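Local coordinates for isochorismatase family protein (Enterococcus faecalis, PDB 2A67) that is of unknown specific function but belongs to the isochorismatase family and is probably a hydrolase, at residues Cys129-Lys134 / Arg160-Leu165; Ala28-Val33 / Glu68-Gln73; Gln21-Leu26 / Thr135-Asp140. One frame throughout, in Å; residues are numbered along the deposited sequence.

In the fold
Contact 1 and contact 3 both use strand 128-137. In contact 1 the strand pairs with the short strand 163-164 by regular parallel backbone bonds; in contact 3, past a break in the strand, the loop 21-26 is held by one backbone bond and a serine hydroxyl. Contact 2 lies on helix 26-42, which starts where that loop ends, and has no backbone pairing: it combines buried aliphatic packing with a salt bridge between exposed residues. Contacts 1 and 3 are only partly buried. Lys32, on the helix of contact 2, reaches the other two: its NZ probably bonds to Pro133 O, 2.7 Å away, and its CG packs against Thr135 CG2.

Contact 1. Residues Cys129-Lys134 / Arg160-Leu165; sequences CLMTPK and RFLTFL
Met131 and Phe164 stand side by side on one face of the sheet, pointing the same way. Residue 131 is a selenomethionine whose CG lies anti to the backbone N (chi1 -177°), which sets it against the ring atoms CE1 and CD1. Farther out, SE comes within 3.5 Å of Phe164 CE1 and also touches CZ. The selenium approaches the ring obliquely, 54° off its normal, in a Met-aromatic contact. On the same ring, Pro133 slides past in the opposite direction, its CG 3.9 Å from Phe164 CD1. Both methyls of Leu162 reach Met131 CB, CD2 at 3.9 Å. Behind these side chains runs regular parallel pairing: Thr163 N bonds to Cys129 O, Met131 N to Thr163 O, and Leu165 N to Met131 O, the last at 2.8 Å and nearly straight. This closes the beta-alpha-beta unit of strand 128-137, helix 146-157 and strand 163-164, an outermost strand of the parallel sheet within this chain. Trp157 of that helix and Ile119 of helix 111-125 pack on Met131. On the opposite face of the sheet, Leu130 and Thr163 also lie side by side, with Leu130 CD2 4.0 Å from Thr163 CB and 4.1 Å from Leu165 CD2. Leu165 CD1 packs on Thr132 OG1, a hydroxyl hydrogen-bonded to Glu105. At the Cys129 end, one water accepts from Cys129 N and donates to Phe161 O; another donates to Cys129 O at 2.6 Å and is also bonded to Thr163 OG1, so that this carbonyl takes the water as well as Thr163 N.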
ATOM      1  N   CYS D 129      -9.394  -2.841   9.902  1.00 25.89           N
ATOM      2  CA  CYS D 129      -8.391  -1.868  10.358  1.00 26.81           C
ATOM      3  C   CYS D 129      -9.066  -0.615  10.876  1.00 26.52           C
ATOM      4  O   CYS D 129     -10.112  -0.199  10.327  1.00 24.50           O
ATOM      5  CB  CYS D 129      -7.409  -1.530   9.234  1.00 25.87           C
ATOM      6  SG  CYS D 129      -6.534  -3.042   8.742  1.00 28.60           S
ATOM      7  N   LEU D 130      -8.461  -0.064  11.937  1.00 25.32           N
ATOM      8  CA  LEU D 130      -8.914   1.152  12.639  1.00 25.90           C
ATOM      9  C   LEU D 130      -7.716   2.070  12.849  1.00 27.31           C
ATOM     10  O   LEU D 130      -6.610   1.608  12.879  1.00 27.14           O
ATOM     11  CB  LEU D 130      -9.456   0.792  14.025  1.00 25.03           C
ATOM     12  CG  LEU D 130     -10.594  -0.260  14.040  1.00 24.48           C
ATOM     13  CD1 LEU D 130     -10.842  -0.640  15.482  1.00 23.00           C
ATOM     14  CD2 LEU D 130     -11.864   0.205  13.327  1.00 23.35           C
HETATM   15  N   MSE D 131      -7.954   3.357  13.021  1.00 27.97           N
HETATM   16  CA  MSE D 131      -6.900   4.283  13.357  1.00 28.34           C
HETATM   17  C   MSE D 131      -7.400   5.448  14.221  1.00 27.79           C
HETATM   18  O   MSE D 131      -8.437   6.031  13.940  1.00 27.36           O
HETATM   19  CB  MSE D 131      -6.325   4.868  12.081  1.00 26.35           C
HETATM   20  CG  MSE D 131      -5.159   5.789  12.341  1.00 29.42           C
HETATM   21 SE   MSE D 131      -4.159   6.161  10.667  1.00 33.20          SE
HETATM   22  CE  MSE D 131      -2.787   4.762  10.770  1.00 27.38           C
ATOM     23  N   THR D 132      -6.641   5.816  15.238  1.00 28.05           N
ATOM     24  CA  THR D 132      -6.919   7.046  15.986  1.00 29.15           C
ATOM     25  C   THR D 132      -6.307   8.178  15.164  1.00 29.57           C
ATOM     26  O   THR D 132      -5.130   8.103  14.769  1.00 30.67           O
ATOM     27  CB  THR D 132      -6.324   6.953  17.428  1.00 27.71           C
ATOM     28  OG1 THR D 132      -7.059   5.972  18.160  1.00 28.08           O
ATOM     29  CG2 THR D 132      -6.367   8.284  18.186  1.00 29.85           C
ATOM     30  N   PRO D 133      -7.083   9.236  14.917  1.00 30.64           N
ATOM     31  CA  PRO D 133      -6.526  10.397  14.242  1.00 31.51           C
ATOM     32  C   PRO D 133      -5.228  10.897  14.891  1.00 32.61           C
ATOM     33  O   PRO D 133      -5.066  10.782  16.103  1.00 33.23           O
ATOM     34  CB  PRO D 133      -7.659  11.443  14.422  1.00 32.14           C
ATOM     35  CG  PRO D 133      -8.892  10.597  14.378  1.00 30.21           C
ATOM     36  CD  PRO D 133      -8.510   9.440  15.259  1.00 28.93           C
ATOM     37  N   LYS D 134      -4.331  11.468  14.090  1.00 32.86           N
ATOM     38  CA  LYS D 134      -3.058  12.033  14.564  1.00 33.10           C
ATOM     39  C   LYS D 134      -2.124  11.071  15.276  1.00 32.95           C
ATOM     40  O   LYS D 134      -1.524  11.397  16.315  1.00 32.77           O
ATOM     41  CB  LYS D 134      -3.298  13.299  15.386  1.00 33.73           C
ATOM     42  CG  LYS D 134      -4.130  14.317  14.615  1.00 36.39           C
ATOM     43  CD  LYS D 134      -4.466  15.549  15.469  1.00 43.26           C
ATOM     44  CE  LYS D 134      -4.487  16.785  14.570  1.00 47.64           C
ATOM     45  NZ  LYS D 134      -4.094  18.022  15.363  1.00 52.25           N
ATOM     46  N   ARG D 160     -11.529   3.416   2.749  1.00 32.77           N
ATOM     47  CA  ARG D 160     -11.199   2.297   1.877  1.00 30.11           C
ATOM     48  C   ARG D 160     -10.372   1.201   2.505  1.00 28.18           C
ATOM     49  O   ARG D 160     -10.578   0.012   2.191  1.00 27.00           O
ATOM     50  CB  ARG D 160     -10.701   2.779   0.533  1.00 34.56           C
ATOM     51  CG  ARG D 160      -9.417   3.355   0.565  1.00 36.44           C
ATOM     52  CD  ARG D 160      -8.769   3.262  -0.801  1.00 41.38           C
ATOM     53  NE  ARG D 160      -9.535   3.901  -1.870  1.00 40.61           N
ATOM     54  CZ  ARG D 160      -9.980   5.149  -1.922  1.00 41.02           C
ATOM     55  NH1 ARG D 160      -9.816   6.036  -0.929  1.00 42.88           N
ATOM     56  NH2 ARG D 160     -10.617   5.509  -3.028  1.00 43.20           N
ATOM     57  N   PHE D 161      -9.514   1.543   3.456  1.00 25.25           N
ATOM     58  CA  PHE D 161      -8.756   0.503   4.128  1.00 25.52           C
ATOM     59  C   PHE D 161      -9.084   0.386   5.613  1.00 24.68           C
ATOM     60  O   PHE D 161      -8.817  -0.669   6.218  1.00 24.77           O
ATOM     61  CB  PHE D 161      -7.215   0.716   4.022  1.00 23.41           C
ATOM     62  CG  PHE D 161      -6.695   0.698   2.590  1.00 24.71           C
ATOM     63  CD1 PHE D 161      -6.617  -0.481   1.873  1.00 26.11           C
ATOM     64  CD2 PHE D 161      -6.265   1.861   1.988  1.00 25.34           C
ATOM     65  CE1 PHE D 161      -6.163  -0.479   0.536  1.00 26.42           C
ATOM     66  CE2 PHE D 161      -5.801   1.872   0.655  1.00 28.50           C
ATOM     67  CZ  PHE D 161      -5.783   0.703  -0.074  1.00 24.29           C
ATOM     68  N   LEU D 162      -9.526   1.492   6.214  1.00 24.39           N
ATOM     69  CA  LEU D 162      -9.688   1.545   7.684  1.00 24.51           C
ATOM     70  C   LEU D 162     -10.768   2.575   8.053  1.00 24.96           C
ATOM     71  O   LEU D 162     -11.235   3.333   7.213  1.00 26.29           O
ATOM     72  CB  LEU D 162      -8.336   1.817   8.411  1.00 24.15           C
ATOM     73  CG  LEU D 162      -7.520   3.098   8.066  1.00 25.52           C
ATOM     74  CD1 LEU D 162      -8.244   4.366   8.604  1.00 26.42           C
ATOM     75  CD2 LEU D 162      -6.136   2.991   8.709  1.00 26.29           C
ATOM     76  N   THR D 163     -11.191   2.550   9.308  1.00 25.66           N
ATOM     77  CA  THR D 163     -12.081   3.563   9.827  1.00 24.15           C
ATOM     78  C   THR D 163     -11.300   4.389  10.810  1.00 23.66           C
ATOM     79  O   THR D 163     -10.708   3.819  11.726  1.00 23.44           O
ATOM     80  CB  THR D 163     -13.257   2.881  10.628  1.00 26.05           C
ATOM     81  OG1 THR D 163     -13.926   1.916   9.804  1.00 25.12           O
ATOM     82  CG2 THR D 163     -14.295   3.949  11.121  1.00 24.80           C
ATOM     83  N   PHE D 164     -11.388   5.723  10.707  1.00 23.90           N
ATOM     84  CA  PHE D 164     -10.849   6.583  11.747  1.00 24.20           C
ATOM     85  C   PHE D 164     -11.772   6.599  12.921  1.00 26.94           C
ATOM     86  O   PHE D 164     -12.967   6.738  12.749  1.00 23.73           O
ATOM     87  CB  PHE D 164     -10.617   7.996  11.238  1.00 24.64           C
ATOM     88  CG  PHE D 164      -9.277   8.115  10.506  1.00 24.18           C
ATOM     89  CD1 PHE D 164      -8.124   8.391  11.209  1.00 25.65           C
ATOM     90  CD2 PHE D 164      -9.218   7.893   9.135  1.00 24.79           C
ATOM     91  CE1 PHE D 164      -6.841   8.423  10.534  1.00 23.74           C
ATOM     92  CE2 PHE D 164      -7.973   7.966   8.436  1.00 26.80           C
ATOM     93  CZ  PHE D 164      -6.815   8.251   9.155  1.00 25.08           C
ATOM     94  N   LEU D 165     -11.195   6.425  14.107  1.00 28.23           N
ATOM     95  CA  LEU D 165     -11.945   6.392  15.328  1.00 29.37           C
ATOM     96  C   LEU D 165     -12.362   7.787  15.787  1.00 30.70           C
ATOM     97  O   LEU D 165     -11.696   8.785  15.479  1.00 28.50           O
ATOM     98  CB  LEU D 165     -11.083   5.698  16.390  1.00 28.79           C
ATOM     99  CG  LEU D 165     -10.850   4.207  16.070  1.00 29.07           C
ATOM    100  CD1 LEU D 165      -9.957   3.595  17.137  1.00 28.61           C
ATOM    101  CD2 LEU D 165     -12.146   3.402  15.939  1.00 27.71           C
TER
HETATM  102  O   HOH W   1     -10.599  -2.446   7.316  1.00 23.93           O
HETATM  103  O   HOH W   2     -12.670  -0.443   9.706  1.00 28.27           O

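Contact 2. Residues Ala28-Val33 / Glu68-Gln73; sequences AVLDKV and EKLDTQ
Leu70 pushes one methyl, CD2, against two residues of the helix 28-33 that lie three positions apart, Leu30 and Val33. The tighter touch is on Val33, whose CG1 is 3.5 Å from Leu70 CD2. That valine branch is anti to the backbone N (chi1 164°), which turns it toward the loop. Leu30 meets the same methyl with its own CD2 at 4.0 Å, the two leucine side chains crossing at about a right angle. The helix belongs to 26-42, one of the helices flanking the parallel sheet of this alpha/beta fold, and residues 68-73 are part of the irregular connection from strand 47-52 to strand 77-81. Phe12 also touches Leu30, Val33 and Leu70, and Phe49 of strand 47-52 adds to the packing on Leu70. Lys69 spans the outer side of the contact. Its CG is anti to the backbone N (chi1 -156°), leading off the loop backbone; bends at chi2 and chi3 then carry the chain past Leu30, with CD 4.0 Å from Leu30 CB. Beyond it NZ forms a salt bridge with Asp31 OD1 at 2.9 Å, with OD2 farther off at 3.5 Å. Because Lys69 CE is also only 3.0 Å from Asp31 OD1, the oxygen sits beside the CE-NZ bond rather than beyond its end, and the hydrogen bond within the salt bridge is weak. Both charged residues are exposed, which probably softens the pairing further.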
ATOM      1  N   ALA D  28       3.227  15.024  20.344  1.00 31.55           N
ATOM      2  CA  ALA D  28       1.767  14.828  20.463  1.00 31.32           C
ATOM      3  C   ALA D  28       1.333  13.470  19.957  1.00 31.37           C
ATOM      4  O   ALA D  28       0.340  12.949  20.420  1.00 30.26           O
ATOM      5  CB  ALA D  28       0.982  15.944  19.754  1.00 31.36           C
ATOM      6  N   VAL D  29       2.072  12.888  18.988  1.00 30.66           N
ATOM      7  CA  VAL D  29       1.722  11.564  18.478  1.00 30.46           C
ATOM      8  C   VAL D  29       1.935  10.533  19.606  1.00 31.24           C
ATOM      9  O   VAL D  29       1.065   9.734  19.910  1.00 31.48           O
ATOM     10  CB  VAL D  29       2.557  11.203  17.198  1.00 30.27           C
ATOM     11  CG1 VAL D  29       2.490   9.704  16.898  1.00 31.74           C
ATOM     12  CG2 VAL D  29       2.068  12.001  16.023  1.00 25.99           C
ATOM     13  N   LEU D  30       3.105  10.565  20.236  1.00 32.86           N
ATOM     14  CA  LEU D  30       3.411   9.647  21.338  1.00 32.78           C
ATOM     15  C   LEU D  30       2.470   9.809  22.555  1.00 32.91           C
ATOM     16  O   LEU D  30       2.141   8.835  23.218  1.00 32.20           O
ATOM     17  CB  LEU D  30       4.885   9.777  21.733  1.00 32.86           C
ATOM     18  CG  LEU D  30       5.946   9.568  20.631  1.00 33.10           C
ATOM     19  CD1 LEU D  30       7.386   9.935  21.181  1.00 31.12           C
ATOM     20  CD2 LEU D  30       5.952   8.173  19.973  1.00 31.69           C
ATOM     21  N   ASP D  31       2.042  11.037  22.837  1.00 33.58           N
ATOM     22  CA  ASP D  31       1.079  11.280  23.898  1.00 34.42           C
ATOM     23  C   ASP D  31      -0.261  10.615  23.556  1.00 33.77           C
ATOM     24  O   ASP D  31      -0.858   9.959  24.412  1.00 33.80           O
ATOM     25  CB  ASP D  31       0.858  12.779  24.085  1.00 35.51           C
ATOM     26  CG  ASP D  31       2.020  13.451  24.760  1.00 39.43           C
ATOM     27  OD1 ASP D  31       2.717  12.756  25.557  1.00 43.42           O
ATOM     28  OD2 ASP D  31       2.211  14.680  24.516  1.00 42.71           O
ATOM     29  N   LYS D  32      -0.695  10.767  22.304  1.00 32.08           N
ATOM     30  CA  LYS D  32      -1.956  10.162  21.842  1.00 33.10           C
ATOM     31  C   LYS D  32      -1.828   8.618  21.842  1.00 31.91           C
ATOM     32  O   LYS D  32      -2.710   7.902  22.279  1.00 32.75           O
ATOM     33  CB  LYS D  32      -2.329  10.764  20.469  1.00 31.95           C
ATOM     34  CG  LYS D  32      -3.694  10.404  19.963  1.00 37.48           C
ATOM     35  CD  LYS D  32      -4.747  11.512  20.239  1.00 43.76           C
ATOM     36  CE  LYS D  32      -5.020  12.389  18.951  1.00 46.77           C
ATOM     37  NZ  LYS D  32      -6.308  12.060  18.163  1.00 36.59           N
ATOM     38  N   VAL D  33      -0.690   8.105  21.399  1.00 32.03           N
ATOM     39  CA  VAL D  33      -0.430   6.650  21.441  1.00 31.49           C
ATOM     40  C   VAL D  33      -0.405   6.097  22.871  1.00 31.48           C
ATOM     41  O   VAL D  33      -1.012   5.054  23.144  1.00 31.22           O
ATOM     42  CB  VAL D  33       0.885   6.290  20.693  1.00 31.24           C
ATOM     43  CG1 VAL D  33       1.374   4.859  21.080  1.00 30.05           C
ATOM     44  CG2 VAL D  33       0.656   6.438  19.175  1.00 30.36           C
ATOM     45  N   GLU D  68      11.731   6.267  24.563  1.00 38.42           N
ATOM     46  CA  GLU D  68      11.562   6.099  26.007  1.00 40.21           C
ATOM     47  C   GLU D  68      10.201   6.520  26.531  1.00 39.19           C
ATOM     48  O   GLU D  68       9.731   5.961  27.510  1.00 38.49           O
ATOM     49  CB  GLU D  68      12.599   6.931  26.760  1.00 41.30           C
ATOM     50  CG  GLU D  68      13.998   6.481  26.507  1.00 46.44           C
ATOM     51  CD  GLU D  68      14.530   5.645  27.636  1.00 52.04           C
ATOM     52  OE1 GLU D  68      13.873   4.649  28.038  1.00 51.69           O
ATOM     53  OE2 GLU D  68      15.617   6.007  28.124  1.00 54.24           O
ATOM     54  N   LYS D  69       9.596   7.522  25.911  1.00 39.60           N
ATOM     55  CA  LYS D  69       8.300   8.056  26.393  1.00 40.13           C
ATOM     56  C   LYS D  69       7.122   7.074  26.267  1.00 39.52           C
ATOM     57  O   LYS D  69       6.075   7.263  26.940  1.00 39.61           O
ATOM     58  CB  LYS D  69       7.952   9.361  25.666  1.00 40.63           C
ATOM     59  CG  LYS D  69       6.990  10.313  26.426  1.00 44.26           C
ATOM     60  CD  LYS D  69       6.153  11.014  25.347  1.00 49.79           C
ATOM     61  CE  LYS D  69       5.734  12.463  25.674  1.00 49.72           C
ATOM     62  NZ  LYS D  69       5.321  13.159  24.396  1.00 46.04           N
ATOM     63  N   LEU D  70       7.266   6.061  25.404  1.00 38.46           N
ATOM     64  CA  LEU D  70       6.198   5.050  25.216  1.00 38.31           C
ATOM     65  C   LEU D  70       6.073   4.104  26.407  1.00 38.32           C
ATOM     66  O   LEU D  70       7.074   3.591  26.900  1.00 36.61           O
ATOM     67  CB  LEU D  70       6.417   4.236  23.928  1.00 38.31           C
ATOM     68  CG  LEU D  70       6.149   4.922  22.581  1.00 38.39           C
ATOM     69  CD1 LEU D  70       6.671   4.061  21.485  1.00 41.77           C
ATOM     70  CD2 LEU D  70       4.640   5.226  22.360  1.00 38.94           C
ATOM     71  N   ASP D  71       4.829   3.868  26.838  0.50 37.74           N
ATOM     72  CA  ASP D  71       4.514   2.955  27.941  0.50 38.09           C
ATOM     73  C   ASP D  71       4.559   1.519  27.453  0.50 38.00           C
ATOM     74  O   ASP D  71       3.608   1.017  26.873  0.50 37.72           O
ATOM     75  CB  ASP D  71       3.124   3.283  28.535  0.50 38.18           C
ATOM     76  CG  ASP D  71       2.728   2.358  29.682  0.50 39.58           C
ATOM     77  OD1 ASP D  71       3.591   1.988  30.508  0.50 42.16           O
ATOM     78  OD2 ASP D  71       1.533   2.004  29.772  0.50 42.80           O
ATOM     79  N   THR D  72       5.673   0.846  27.685  1.00 38.17           N
ATOM     80  CA  THR D  72       5.765  -0.582  27.313  1.00 39.39           C
ATOM     81  C   THR D  72       5.733  -1.452  28.564  1.00 40.15           C
ATOM     82  O   THR D  72       6.046  -0.948  29.633  1.00 42.00           O
ATOM     83  CB  THR D  72       7.047  -0.889  26.502  1.00 39.14           C
ATOM     84  OG1 THR D  72       8.180  -0.795  27.374  1.00 41.81           O
ATOM     85  CG2 THR D  72       7.235   0.144  25.419  1.00 39.68           C
ATOM     86  N   GLN D  73       5.353  -2.735  28.446  1.00 39.51           N
ATOM     87  CA  GLN D  73       5.481  -3.688  29.537  1.00 39.78           C
ATOM     88  C   GLN D  73       5.972  -4.960  28.926  1.00 40.09           C
ATOM     89  O   GLN D  73       5.826  -5.121  27.723  1.00 39.39           O
ATOM     90  CB  GLN D  73       4.142  -3.971  30.188  1.00 40.69           C
ATOM     91  CG  GLN D  73       3.313  -2.754  30.405  1.00 43.55           C
ATOM     92  CD  GLN D  73       3.490  -2.137  31.742  1.00 48.55           C
ATOM     93  OE1 GLN D  73       4.604  -1.771  32.134  1.00 51.39           O
ATOM     94  NE2 GLN D  73       2.372  -1.992  32.472  1.00 51.17           N
TER

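Contact 3. Residues Gln21-Leu26 / Thr135-Asp140; sequences QQLYRL and TTSTLD
Tyr24 is gripped by Ser137 and Thr138 through both polar atoms of its backbone. Its N-H donates to Thr138 O at 3.0 Å, fairly straight at 165° and arriving nearly along the C=O axis. Its carbonyl receives the hydroxyl of Ser137, with OG 2.6 Å from Tyr24 O. That hydroxyl is anti to the serine's backbone N (chi1 173°), reaching across to the loop, and it meets the carbonyl from well off the C=O direction, at 116°. A water gives Tyr24 O a second donor and also donates to Thr136 O, bridging the two backbones. Packing contacts gather round Leu139. Its CD2 lies 3.9 Å from Leu23 CD2, the two side chains slanting across each other, and the same methyl rests 3.6 Å from Gln22 O, against a backbone carbonyl. Leu23 CD2 also touches Thr138 CA, at 3.8 Å, and its CB packs beside the Ser137 hydroxyl. At the outer end, the Gln21 chain bends at chi2 and lays its amide by Leu139, with NE2 3.8 Å from CD1. Within the loop, Arg25 passes over the tyrosine, CG over the ring centre, and its guanidinium has Tyr24 OH above one face. The loop thus lies against the end of strand 128-137 just before helix 26-42, with Arg25 at the N-cap. Val109 of strand 103-109 touches both Leu23 and Ser137, Thr138 OG1 is hydrogen-bonded to Glu112 of helix 111-125, and the Tyr24 side chain packs on Ala146, Ala147 and Ile150 of helix 146-157.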
ATOM      1  N   GLN D  21      16.830  15.532  10.955  1.00 49.19           N
ATOM      2  CA  GLN D  21      15.497  15.105  10.505  1.00 47.91           C
ATOM      3  C   GLN D  21      14.585  14.735  11.685  1.00 45.29           C
ATOM      4  O   GLN D  21      14.673  13.625  12.203  1.00 45.42           O
ATOM      5  CB  GLN D  21      15.605  13.919   9.528  1.00 48.46           C
ATOM      6  CG  GLN D  21      16.053  14.297   8.090  1.00 51.53           C
ATOM      7  CD  GLN D  21      14.892  14.780   7.195  1.00 55.02           C
ATOM      8  OE1 GLN D  21      14.305  15.860   7.409  1.00 55.77           O
ATOM      9  NE2 GLN D  21      14.558  13.973   6.186  1.00 55.96           N
ATOM     10  N   GLN D  22      13.763  15.687  12.129  1.00 42.73           N
ATOM     11  CA  GLN D  22      12.776  15.457  13.189  0.50 41.72           C
ATOM     12  C   GLN D  22      11.426  15.034  12.605  1.00 40.54           C
ATOM     13  O   GLN D  22      10.932  15.651  11.650  1.00 40.21           O
ATOM     14  CB  GLN D  22      12.587  16.705  14.061  0.50 41.52           C
ATOM     15  CG  GLN D  22      13.708  16.955  15.050  0.50 42.58           C
ATOM     16  CD  GLN D  22      13.207  17.453  16.396  0.50 43.69           C
ATOM     17  OE1 GLN D  22      12.533  18.485  16.482  0.50 44.41           O
ATOM     18  NE2 GLN D  22      13.541  16.716  17.463  0.50 42.23           N
ATOM     19  N   LEU D  23      10.847  13.984  13.169  1.00 39.04           N
ATOM     20  CA  LEU D  23       9.485  13.543  12.810  1.00 37.13           C
ATOM     21  C   LEU D  23       8.442  14.619  13.152  1.00 36.53           C
ATOM     22  O   LEU D  23       8.512  15.231  14.207  1.00 37.42           O
ATOM     23  CB  LEU D  23       9.164  12.245  13.549  1.00 36.60           C
ATOM     24  CG  LEU D  23       9.785  10.966  12.979  1.00 35.34           C
ATOM     25  CD1 LEU D  23       9.704   9.861  14.020  1.00 32.05           C
ATOM     26  CD2 LEU D  23       9.098  10.529  11.678  1.00 34.22           C
ATOM     27  N   TYR D  24       7.500  14.848  12.246  1.00 35.77           N
ATOM     28  CA  TYR D  24       6.497  15.898  12.356  1.00 35.82           C
ATOM     29  C   TYR D  24       5.528  15.672  13.535  1.00 35.34           C
ATOM     30  O   TYR D  24       4.829  14.624  13.619  1.00 33.97           O
ATOM     31  CB  TYR D  24       5.724  15.981  11.048  1.00 35.98           C
ATOM     32  CG  TYR D  24       4.692  17.078  10.999  1.00 37.08           C
ATOM     33  CD1 TYR D  24       5.068  18.440  10.972  1.00 38.12           C
ATOM     34  CD2 TYR D  24       3.321  16.767  10.974  1.00 38.13           C
ATOM     35  CE1 TYR D  24       4.083  19.463  10.935  1.00 39.62           C
ATOM     36  CE2 TYR D  24       2.350  17.767  10.914  1.00 38.00           C
ATOM     37  CZ  TYR D  24       2.733  19.097  10.899  1.00 38.50           C
ATOM     38  OH  TYR D  24       1.760  20.057  10.847  1.00 39.56           O
ATOM     39  N   ARG D  25       5.532  16.651  14.443  1.00 34.69           N
ATOM     40  CA  ARG D  25       4.726  16.672  15.645  1.00 34.44           C
ATOM     41  C   ARG D  25       4.758  15.376  16.443  1.00 34.62           C
ATOM     42  O   ARG D  25       3.717  14.926  16.916  1.00 34.33           O
ATOM     43  CB  ARG D  25       3.276  17.083  15.307  1.00 35.29           C
ATOM     44  CG  ARG D  25       3.248  18.413  14.594  1.00 38.15           C
ATOM     45  CD  ARG D  25       1.875  19.014  14.405  1.00 42.58           C
ATOM     46  NE  ARG D  25       2.046  20.425  14.036  1.00 46.56           N
ATOM     47  CZ  ARG D  25       1.081  21.209  13.558  1.00 48.94           C
ATOM     48  NH1 ARG D  25      -0.149  20.734  13.386  1.00 49.86           N
ATOM     49  NH2 ARG D  25       1.348  22.466  13.234  1.00 48.94           N
ATOM     50  N   LEU D  26       5.946  14.799  16.619  1.00 34.01           N
ATOM     51  CA  LEU D  26       6.117  13.534  17.346  1.00 34.07           C
ATOM     52  C   LEU D  26       5.690  13.551  18.809  1.00 34.47           C
ATOM     53  O   LEU D  26       5.085  12.561  19.289  1.00 35.65           O
ATOM     54  CB  LEU D  26       7.560  13.014  17.234  1.00 34.35           C
ATOM     55  CG  LEU D  26       7.810  11.583  17.754  1.00 34.81           C
ATOM     56  CD1 LEU D  26       7.029  10.525  16.950  1.00 34.66           C
ATOM     57  CD2 LEU D  26       9.290  11.254  17.841  1.00 35.08           C
ATOM     58  N   THR D 135      -2.008   9.847  14.745  1.00 31.47           N
ATOM     59  CA  THR D 135      -1.118   8.897  15.398  1.00 29.90           C
ATOM     60  C   THR D 135      -0.085   8.369  14.365  1.00 29.66           C
ATOM     61  O   THR D 135       0.489   7.313  14.535  1.00 30.30           O
ATOM     62  CB  THR D 135      -1.889   7.736  16.118  1.00 28.78           C
ATOM     63  OG1 THR D 135      -2.731   7.089  15.159  1.00 27.68           O
ATOM     64  CG2 THR D 135      -2.689   8.246  17.389  1.00 27.86           C
ATOM     65  N   THR D 136       0.095   9.091  13.266  1.00 30.08           N
ATOM     66  CA  THR D 136       1.236   8.783  12.358  1.00 30.12           C
ATOM     67  C   THR D 136       2.074  10.034  12.150  1.00 29.78           C
ATOM     68  O   THR D 136       1.608  11.157  12.356  1.00 29.47           O
ATOM     69  CB  THR D 136       0.832   8.195  10.964  1.00 29.03           C
ATOM     70  OG1 THR D 136       0.452   9.252  10.082  1.00 32.49           O
ATOM     71  CG2 THR D 136      -0.299   7.214  11.063  1.00 30.32           C
ATOM     72  N   SER D 137       3.329   9.841  11.743  1.00 29.08           N
ATOM     73  CA  SER D 137       4.162  10.997  11.445  1.00 29.35           C
ATOM     74  C   SER D 137       5.191  10.548  10.415  1.00 28.99           C
ATOM     75  O   SER D 137       5.350   9.344  10.167  1.00 28.27           O
ATOM     76  CB  SER D 137       4.824  11.521  12.719  1.00 28.25           C
ATOM     77  OG  SER D 137       5.761  12.553  12.439  1.00 33.63           O
ATOM     78  N   THR D 138       5.847  11.540   9.819  1.00 29.80           N
ATOM     79  CA  THR D 138       6.853  11.356   8.765  1.00 29.12           C
ATOM     80  C   THR D 138       7.700  12.642   8.680  1.00 30.99           C
ATOM     81  O   THR D 138       7.594  13.519   9.548  1.00 30.17           O
ATOM     82  CB  THR D 138       6.212  10.943   7.407  1.00 28.24           C
ATOM     83  OG1 THR D 138       7.213  10.384   6.563  1.00 29.75           O
ATOM     84  CG2 THR D 138       5.420  12.064   6.682  1.00 25.08           C
ATOM     85  N   LEU D 139       8.547  12.722   7.648  1.00 33.50           N
ATOM     86  CA  LEU D 139       9.566  13.773   7.458  1.00 34.85           C
ATOM     87  C   LEU D 139       9.261  14.545   6.187  1.00 35.97           C
ATOM     88  O   LEU D 139       8.662  13.982   5.257  1.00 35.40           O
ATOM     89  CB  LEU D 139      10.946  13.116   7.321  1.00 34.37           C
ATOM     90  CG  LEU D 139      11.363  12.091   8.390  1.00 34.50           C
ATOM     91  CD1 LEU D 139      12.547  11.270   7.941  1.00 38.12           C
ATOM     92  CD2 LEU D 139      11.688  12.747   9.726  1.00 35.66           C
ATOM     93  N   ASP D 140       9.663  15.825   6.126  1.00 36.58           N
ATOM     94  CA  ASP D 140       9.601  16.561   4.870  1.00 38.83           C
ATOM     95  C   ASP D 140      10.494  15.725   3.985  1.00 39.07           C
ATOM     96  O   ASP D 140      11.523  15.245   4.448  1.00 40.30           O
ATOM     97  CB  ASP D 140      10.198  17.991   4.976  1.00 39.95           C
ATOM     98  CG  ASP D 140       9.382  18.944   5.896  1.00 43.49           C
ATOM     99  OD1 ASP D 140       8.217  18.653   6.292  1.00 48.32           O
ATOM    100  OD2 ASP D 140       9.928  20.021   6.237  1.00 48.75           O
TER
HETATM  101  O   HOH W   3       2.232  13.980  12.945  1.00 33.24           O